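Local coordinates for protein porin (Acinetobacter baumannii AB307-0294, PDB 5DL7) that probably acts as an outer-membrane porin, a beta-barrel channel through which small molecules, possibly including vanillate, would cross the outer membrane, at residues A[363-374]-A[386-397]. Sequence-based numbering, arbitrary orientation.
Sequences FKEDSLEFDLGY and MRARFSHYRNDM
Asp371 and Arg387 pair diagonally across the antiparallel strands of segments 363-374 and 386-397, in a side-on salt bridge. Followed outward, Arg387 starts with CB 4.0 Å from Leu372 O; CG then runs between that carbonyl and Asp371 OD1, and CD stays beside OD1. NE donates to the syn lone pair of Asp371 OD1 at 2.9 Å in a straight N-H...O line, and NH2 reaches the syn lone pair of OD2 at 2.7 Å. CG anti to the backbone N (chi1 -171°) and a chain extended as far as NE bring the guanidinium edge-on to the carboxylate, the two planes nearly coplanar. Arg389 CD lies over one guanidinium face, toward its rim, while NH1 of Arg387 sits over the centre of the Arg389 guanidinium; Arg389 NH2 is bonded to Asn412. These strands form a hairpin of the OprD-family barrel, flanked by strands 341-353 and 406-418. Asp371, Glu369, Ser367 and Glu365 share the polar inner face with Arg387, Arg389, Ser391 and Tyr393, whereas Leu368, Phe370, Leu372, Ala388 and Phe390 lie on the outer face, where Leu368 touches a bound detergent molecule. Further along the inner face, water 2 bridges Ser367 OG, Glu369 OE2 and Ser391 OG; Ser367 OG also bonds Tyr312, Ser391 OG bonds Ser309, and Glu369 forms a salt bridge with Arg346. Tyr393 OH donates to the anti lone pair of Glu365 OE1 at 2.6 Å, the carboxylate plane turned 65° from the ring, and accepts from Asn395 ND2. On the outer face, Arg394 grips Asp366, NE to Asp366 OD1 and NH1 to Asp366 OD2, both 2.8 Å; OD2 also bonds to Tyr347. At the strand end, Lys364 N donates to Asp396 OD1, and the same aspartate meets the Phe363 ring at its edge, with backbone Asp396 O 3.4 Å from Phe363 CD1.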
ATOM      1  N   PHE A 363      19.939   5.001 -15.158  1.00 20.91           N
ATOM      2  CA  PHE A 363      19.074   6.070 -14.772  1.00 20.78           C
ATOM      3  C   PHE A 363      19.098   6.263 -13.213  1.00 24.25           C
ATOM      4  O   PHE A 363      19.675   5.484 -12.466  1.00 22.80           O
ATOM      5  CB  PHE A 363      17.639   5.836 -15.325  1.00 22.44           C
ATOM      6  CG  PHE A 363      17.589   5.693 -16.824  1.00 19.85           C
ATOM      7  CD1 PHE A 363      17.601   6.840 -17.577  1.00 21.74           C
ATOM      8  CD2 PHE A 363      17.831   4.458 -17.440  1.00 21.76           C
ATOM      9  CE1 PHE A 363      17.620   6.893 -18.950  1.00 22.74           C
ATOM     10  CE2 PHE A 363      17.821   4.442 -18.860  1.00 20.00           C
ATOM     11  CZ  PHE A 363      17.749   5.624 -19.556  1.00 20.44           C
ATOM     12  N   LYS A 364      18.473   7.389 -12.840  1.00 23.15           N
ATOM     13  CA  LYS A 364      18.471   7.811 -11.449  1.00 25.71           C
ATOM     14  C   LYS A 364      17.183   8.508 -11.143  1.00 22.53           C
ATOM     15  O   LYS A 364      16.478   9.111 -12.033  1.00 22.04           O
ATOM     16  CB  LYS A 364      19.784   8.596 -11.064  1.00 25.19           C
ATOM     17  CG  LYS A 364      19.926   9.856 -11.758  1.00 32.13           C
ATOM     18  CD  LYS A 364      21.321  10.425 -11.547  1.00 36.26           C
ATOM     19  CE  LYS A 364      21.273  11.714 -12.401  1.00 44.88           C
ATOM     20  NZ  LYS A 364      22.505  12.410 -12.314  1.00 57.86           N
ATOM     21  N   GLU A 365      16.812   8.520  -9.840  1.00 23.15           N
ATOM     22  CA  GLU A 365      15.591   9.248  -9.376  1.00 22.28           C
ATOM     23  C   GLU A 365      15.731   9.662  -7.932  1.00 24.13           C
ATOM     24  O   GLU A 365      16.510   9.010  -7.195  1.00 21.50           O
ATOM     25  CB  GLU A 365      14.298   8.417  -9.578  1.00 20.99           C
ATOM     26  CG  GLU A 365      14.380   7.140  -8.782  1.00 21.05           C
ATOM     27  CD  GLU A 365      13.217   6.152  -9.041  1.00 23.33           C
ATOM     28  OE1 GLU A 365      12.115   6.612  -9.385  1.00 24.98           O
ATOM     29  OE2 GLU A 365      13.275   4.917  -8.639  1.00 22.57           O
ATOM     30  N   ASP A 366      15.039  10.692  -7.531  1.00 21.57           N
ATOM     31  CA  ASP A 366      15.088  11.102  -6.107  1.00 23.28           C
ATOM     32  C   ASP A 366      13.800  11.746  -5.693  1.00 22.50           C
ATOM     33  O   ASP A 366      13.046  12.276  -6.521  1.00 23.76           O
ATOM     34  CB  ASP A 366      16.327  11.840  -5.696  1.00 22.73           C
ATOM     35  CG  ASP A 366      16.454  13.282  -6.173  1.00 27.47           C
ATOM     36  OD1 ASP A 366      15.662  13.751  -7.015  1.00 28.49           O
ATOM     37  OD2 ASP A 366      17.403  14.010  -5.690  1.00 28.46           O
ATOM     38  N   SER A 367      13.535  11.674  -4.407  1.00 21.78           N
ATOM     39  CA  SER A 367      12.318  12.281  -3.806  1.00 22.87           C
ATOM     40  C   SER A 367      12.646  12.934  -2.479  1.00 25.23           C
ATOM     41  O   SER A 367      13.262  12.263  -1.623  1.00 23.20           O
ATOM     42  CB  SER A 367      11.346  11.146  -3.437  1.00 24.19           C
ATOM     43  OG  SER A 367      10.760  10.475  -4.527  1.00 24.75           O
ATOM     44  N   LEU A 368      12.147  14.120  -2.325  1.00 22.50           N
ATOM     45  CA  LEU A 368      12.097  14.811  -0.992  1.00 22.30           C
ATOM     46  C   LEU A 368      10.631  14.913  -0.616  1.00 22.25           C
ATOM     47  O   LEU A 368       9.880  15.537  -1.337  1.00 23.95           O
ATOM     48  CB  LEU A 368      12.797  16.187  -0.976  1.00 24.65           C
ATOM     49  CG  LEU A 368      12.764  16.936   0.380  1.00 27.63           C
ATOM     50  CD1 LEU A 368      13.545  16.050   1.456  1.00 26.57           C
ATOM     51  CD2 LEU A 368      13.436  18.251   0.095  1.00 30.34           C
ATOM     52  N   GLU A 369      10.260  14.340   0.508  1.00 21.87           N
ATOM     53  CA  GLU A 369       8.898  14.376   0.989  1.00 21.76           C
ATOM     54  C   GLU A 369       8.728  14.983   2.378  1.00 23.74           C
ATOM     55  O   GLU A 369       9.585  14.926   3.220  1.00 25.53           O
ATOM     56  CB  GLU A 369       8.254  13.017   1.146  1.00 22.44           C
ATOM     57  CG  GLU A 369       8.344  12.217  -0.177  1.00 21.46           C
ATOM     58  CD  GLU A 369       7.494  10.911  -0.115  1.00 27.17           C
ATOM     59  OE1 GLU A 369       6.939  10.523   0.919  1.00 27.29           O
ATOM     60  OE2 GLU A 369       7.475  10.261  -1.232  1.00 26.00           O
ATOM     61  N   PHE A 370       7.565  15.571   2.553  1.00 23.42           N
ATOM     62  CA  PHE A 370       7.028  16.147   3.813  1.00 26.95           C
ATOM     63  C   PHE A 370       5.647  15.626   4.099  1.00 28.00           C
ATOM     64  O   PHE A 370       4.882  15.489   3.188  1.00 29.45           O
ATOM     65  CB  PHE A 370       6.950  17.666   3.779  1.00 31.36           C
ATOM     66  CG  PHE A 370       8.250  18.268   3.598  1.00 34.48           C
ATOM     67  CD1 PHE A 370       9.054  18.472   4.723  1.00 36.69           C
ATOM     68  CD2 PHE A 370       8.770  18.587   2.330  1.00 41.46           C
ATOM     69  CE1 PHE A 370      10.358  19.030   4.665  1.00 38.46           C
ATOM     70  CE2 PHE A 370      10.068  19.179   2.232  1.00 43.58           C
ATOM     71  CZ  PHE A 370      10.871  19.345   3.404  1.00 43.20           C
ATOM     72  N   ASP A 371       5.372  15.268   5.387  1.00 24.57           N
ATOM     73  CA  ASP A 371       4.112  14.657   5.797  1.00 26.09           C
ATOM     74  C   ASP A 371       3.771  15.276   7.142  1.00 27.60           C
ATOM     75  O   ASP A 371       4.501  15.062   8.055  1.00 30.06           O
ATOM     76  CB  ASP A 371       4.345  13.160   5.879  1.00 30.97           C
ATOM     77  CG  ASP A 371       3.146  12.335   6.220  1.00 32.64           C
ATOM     78  OD1 ASP A 371       2.039  12.804   6.483  1.00 33.55           O
ATOM     79  OD2 ASP A 371       3.233  11.056   6.042  1.00 38.15           O
ATOM     80  N   LEU A 372       2.702  15.987   7.198  1.00 25.98           N
ATOM     81  CA  LEU A 372       2.118  16.572   8.439  1.00 25.74           C
ATOM     82  C   LEU A 372       0.736  16.092   8.638  1.00 28.33           C
ATOM     83  O   LEU A 372      -0.071  16.233   7.746  1.00 28.24           O
ATOM     84  CB  LEU A 372       2.134  18.064   8.354  1.00 29.13           C
ATOM     85  CG  LEU A 372       1.934  18.779   9.693  1.00 29.08           C
ATOM     86  CD1 LEU A 372       2.980  18.504  10.705  1.00 31.02           C
ATOM     87  CD2 LEU A 372       1.788  20.239   9.370  1.00 33.51           C
ATOM     88  N   GLY A 373       0.478  15.382   9.773  1.00 28.42           N
ATOM     89  CA  GLY A 373      -0.856  14.796  10.055  1.00 31.26           C
ATOM     90  C   GLY A 373      -1.305  15.194  11.445  1.00 33.07           C
ATOM     91  O   GLY A 373      -0.439  15.355  12.384  1.00 31.53           O
ATOM     92  N   TYR A 374      -2.605  15.491  11.616  1.00 31.84           N
ATOM     93  CA  TYR A 374      -3.172  15.834  12.860  1.00 32.42           C
ATOM     94  C   TYR A 374      -4.472  15.101  13.078  1.00 36.53           C
ATOM     95  O   TYR A 374      -5.354  15.152  12.179  1.00 38.20           O
ATOM     96  CB  TYR A 374      -3.469  17.324  12.968  1.00 32.50           C
ATOM     97  CG  TYR A 374      -4.053  17.762  14.268  1.00 36.07           C
ATOM     98  CD1 TYR A 374      -3.374  17.559  15.483  1.00 34.85           C
ATOM     99  CD2 TYR A 374      -5.277  18.371  14.322  1.00 39.10           C
ATOM    100  CE1 TYR A 374      -3.938  17.880  16.680  1.00 32.89           C
ATOM    101  CE2 TYR A 374      -5.811  18.689  15.577  1.00 40.25           C
ATOM    102  CZ  TYR A 374      -5.089  18.440  16.704  1.00 34.99           C
ATOM    103  OH  TYR A 374      -5.705  18.849  17.842  1.00 39.19           O
ATOM    104  N   MET A 386      -6.536  15.042   9.723  1.00 35.83           N
ATOM    105  CA  MET A 386      -6.224  15.750   8.497  1.00 34.14           C
ATOM    106  C   MET A 386      -4.725  15.516   8.171  1.00 34.67           C
ATOM    107  O   MET A 386      -3.964  15.295   9.094  1.00 34.10           O
ATOM    108  CB  MET A 386      -6.622  17.152   8.700  1.00 42.00           C
ATOM    109  CG  MET A 386      -6.010  18.013   9.691  1.00 52.10           C
ATOM    110  SD  MET A 386      -7.367  19.229  10.276  1.00 63.87           S
ATOM    111  CE  MET A 386      -8.243  18.386  11.555  1.00 56.87           C
ATOM    112  N   ARG A 387      -4.387  15.478   6.939  1.00 30.44           N
ATOM    113  CA  ARG A 387      -3.027  15.217   6.555  1.00 31.38           C
ATOM    114  C   ARG A 387      -2.715  15.965   5.333  1.00 29.54           C
ATOM    115  O   ARG A 387      -3.572  16.083   4.404  1.00 28.56           O
ATOM    116  CB  ARG A 387      -2.856  13.722   6.432  1.00 30.34           C
ATOM    117  CG  ARG A 387      -1.486  13.225   6.257  1.00 30.81           C
ATOM    118  CD  ARG A 387      -1.545  11.720   6.038  1.00 33.62           C
ATOM    119  NE  ARG A 387      -0.232  11.139   6.033  1.00 33.91           N
ATOM    120  CZ  ARG A 387      -0.048   9.808   5.816  1.00 40.68           C
ATOM    121  NH1 ARG A 387      -1.115   9.021   5.464  1.00 39.62           N
ATOM    122  NH2 ARG A 387       1.175   9.296   5.815  1.00 40.24           N
ATOM    123  N   ALA A 388      -1.452  16.373   5.267  1.00 27.57           N
ATOM    124  CA  ALA A 388      -0.919  16.969   4.059  1.00 26.38           C
ATOM    125  C   ALA A 388       0.473  16.391   3.737  1.00 24.51           C
ATOM    126  O   ALA A 388       1.313  16.283   4.639  1.00 26.37           O
ATOM    127  CB  ALA A 388      -0.801  18.478   4.204  1.00 28.50           C
ATOM    128  N   ARG A 389       0.588  15.900   2.531  1.00 24.04           N
ATOM    129  CA  ARG A 389       1.780  15.273   2.033  1.00 24.29           C
ATOM    130  C   ARG A 389       2.205  15.984   0.771  1.00 25.05           C
ATOM    131  O   ARG A 389       1.410  16.255  -0.146  1.00 26.48           O
ATOM    132  CB  ARG A 389       1.565  13.819   1.772  1.00 23.78           C
ATOM    133  CG  ARG A 389       1.565  12.951   3.036  1.00 25.60           C
ATOM    134  CD  ARG A 389       1.166  11.471   2.720  1.00 26.46           C
ATOM    135  NE  ARG A 389      -0.241  11.441   2.388  1.00 26.25           N
ATOM    136  CZ  ARG A 389      -0.856  10.345   1.898  1.00 30.15           C
ATOM    137  NH1 ARG A 389      -0.101   9.221   1.724  1.00 28.17           N
ATOM    138  NH2 ARG A 389      -2.177  10.312   1.673  1.00 28.98           N
ATOM    139  N   PHE A 390       3.533  16.161   0.674  1.00 24.53           N
ATOM    140  CA  PHE A 390       4.180  16.792  -0.508  1.00 23.90           C
ATOM    141  C   PHE A 390       5.428  16.005  -0.913  1.00 25.60           C
ATOM    142  O   PHE A 390       6.232  15.665  -0.061  1.00 26.33           O
ATOM    143  CB  PHE A 390       4.598  18.186  -0.176  1.00 27.74           C
ATOM    144  CG  PHE A 390       3.545  19.058   0.334  1.00 32.83           C
ATOM    145  CD1 PHE A 390       2.689  19.793  -0.615  1.00 35.28           C
ATOM    146  CD2 PHE A 390       3.319  19.221   1.737  1.00 34.51           C
ATOM    147  CE1 PHE A 390       1.598  20.577  -0.012  1.00 36.43           C
ATOM    148  CE2 PHE A 390       2.260  20.035   2.263  1.00 35.13           C
ATOM    149  CZ  PHE A 390       1.461  20.718   1.367  1.00 36.19           C
ATOM    150  N   SER A 391       5.618  15.805  -2.188  1.00 23.98           N
ATOM    151  CA  SER A 391       6.757  15.092  -2.725  1.00 24.42           C
ATOM    152  C   SER A 391       7.329  15.982  -3.888  1.00 26.89           C
ATOM    153  O   SER A 391       6.617  16.276  -4.811  1.00 27.93           O
ATOM    154  CB  SER A 391       6.373  13.777  -3.216  1.00 26.35           C
ATOM    155  OG  SER A 391       7.300  13.192  -4.126  1.00 27.24           O
ATOM    156  N   HIS A 392       8.611  16.251  -3.834  1.00 22.06           N
ATOM    157  CA  HIS A 392       9.304  16.809  -4.991  1.00 23.72           C
ATOM    158  C   HIS A 392      10.129  15.590  -5.500  1.00 23.48           C
ATOM    159  O   HIS A 392      11.118  15.179  -4.883  1.00 22.49           O
ATOM    160  CB  HIS A 392      10.322  17.939  -4.536  1.00 27.52           C
ATOM    161  CG  HIS A 392      11.245  18.446  -5.678  1.00 30.44           C
ATOM    162  ND1 HIS A 392      10.809  18.688  -6.948  1.00 39.94           N
ATOM    163  CD2 HIS A 392      12.610  18.641  -5.732  1.00 33.07           C
ATOM    164  CE1 HIS A 392      11.816  19.127  -7.717  1.00 36.06           C
ATOM    165  NE2 HIS A 392      12.925  19.060  -7.004  1.00 37.65           N
ATOM    166  N   TYR A 393       9.763  15.179  -6.679  1.00 22.52           N
ATOM    167  CA  TYR A 393      10.289  13.979  -7.320  1.00 22.43           C
ATOM    168  C   TYR A 393      10.931  14.315  -8.650  1.00 23.62           C
ATOM    169  O   TYR A 393      10.363  15.031  -9.509  1.00 23.69           O
ATOM    170  CB  TYR A 393       9.131  12.957  -7.513  1.00 21.74           C
ATOM    171  CG  TYR A 393       9.603  11.744  -8.288  1.00 21.77           C
ATOM    172  CD1 TYR A 393      10.433  10.796  -7.751  1.00 23.11           C
ATOM    173  CD2 TYR A 393       9.134  11.601  -9.617  1.00 22.03           C
ATOM    174  CE1 TYR A 393      10.866   9.708  -8.548  1.00 20.63           C
ATOM    175  CE2 TYR A 393       9.595  10.530 -10.399  1.00 21.84           C
ATOM    176  CZ  TYR A 393      10.395   9.587  -9.829  1.00 19.68           C
ATOM    177  OH  TYR A 393      10.900   8.492 -10.654  1.00 20.80           O
ATOM    178  N   ARG A 394      12.163  13.796  -8.853  1.00 22.34           N
ATOM    179  CA  ARG A 394      12.804  13.992 -10.150  1.00 23.45           C
ATOM    180  C   ARG A 394      13.335  12.656 -10.655  1.00 23.61           C
ATOM    181  O   ARG A 394      13.827  11.785  -9.843  1.00 22.86           O
ATOM    182  CB  ARG A 394      13.983  14.854  -9.975  1.00 25.87           C
ATOM    183  CG  ARG A 394      13.798  16.222  -9.307  1.00 29.03           C
ATOM    184  CD  ARG A 394      15.175  16.963  -9.173  1.00 32.08           C
ATOM    185  NE  ARG A 394      16.139  16.261  -8.269  1.00 32.33           N
ATOM    186  CZ  ARG A 394      17.406  16.581  -8.232  1.00 38.12           C
ATOM    187  NH1 ARG A 394      18.277  15.955  -7.514  1.00 33.59           N
ATOM    188  NH2 ARG A 394      17.817  17.642  -9.000  1.00 43.72           N
ATOM    189  N   ASN A 395      13.347  12.525 -11.972  1.00 23.18           N
ATOM    190  CA  ASN A 395      14.121  11.426 -12.544  1.00 22.99           C
ATOM    191  C   ASN A 395      14.671  11.832 -13.892  1.00 26.97           C
ATOM    192  O   ASN A 395      14.260  12.922 -14.408  1.00 25.26           O
ATOM    193  CB  ASN A 395      13.319  10.075 -12.636  1.00 23.20           C
ATOM    194  CG  ASN A 395      12.253  10.052 -13.694  1.00 24.68           C
ATOM    195  OD1 ASN A 395      12.423  10.602 -14.813  1.00 24.15           O
ATOM    196  ND2 ASN A 395      11.135   9.462 -13.373  1.00 25.88           N
ATOM    197  N   ASP A 396      15.598  11.054 -14.462  1.00 23.63           N
ATOM    198  CA  ASP A 396      16.134  11.355 -15.762  1.00 25.15           C
ATOM    199  C   ASP A 396      15.684  10.224 -16.760  1.00 24.51           C
ATOM    200  O   ASP A 396      16.332   9.961 -17.779  1.00 24.34           O
ATOM    201  CB  ASP A 396      17.647  11.517 -15.726  1.00 26.52           C
ATOM    202  CG  ASP A 396      18.441  10.241 -15.365  1.00 29.74           C
ATOM    203  OD1 ASP A 396      17.781   9.221 -14.956  1.00 24.38           O
ATOM    204  OD2 ASP A 396      19.696  10.262 -15.370  1.00 34.48           O
ATOM    205  N   MET A 397      14.590   9.601 -16.472  1.00 24.56           N
ATOM    206  CA  MET A 397      14.080   8.479 -17.272  1.00 25.03           C
ATOM    207  C   MET A 397      13.376   8.989 -18.512  1.00 27.21           C
ATOM    208  O   MET A 397      12.857  10.115 -18.546  1.00 24.24           O
ATOM    209  CB  MET A 397      13.109   7.550 -16.451  1.00 25.44           C
ATOM    210  CG  MET A 397      13.833   6.937 -15.358  1.00 30.16           C
ATOM    211  SD  MET A 397      12.599   5.688 -14.560  1.00 37.74           S
ATOM    212  CE  MET A 397      13.015   5.928 -12.931  1.00 48.82           C
TER
HETATM  213  O   HOH W   1      13.661  15.333  -5.923  1.00 31.23           O
HETATM  214  O   HOH W   2       8.185  10.543  -3.782  1.00 25.90           O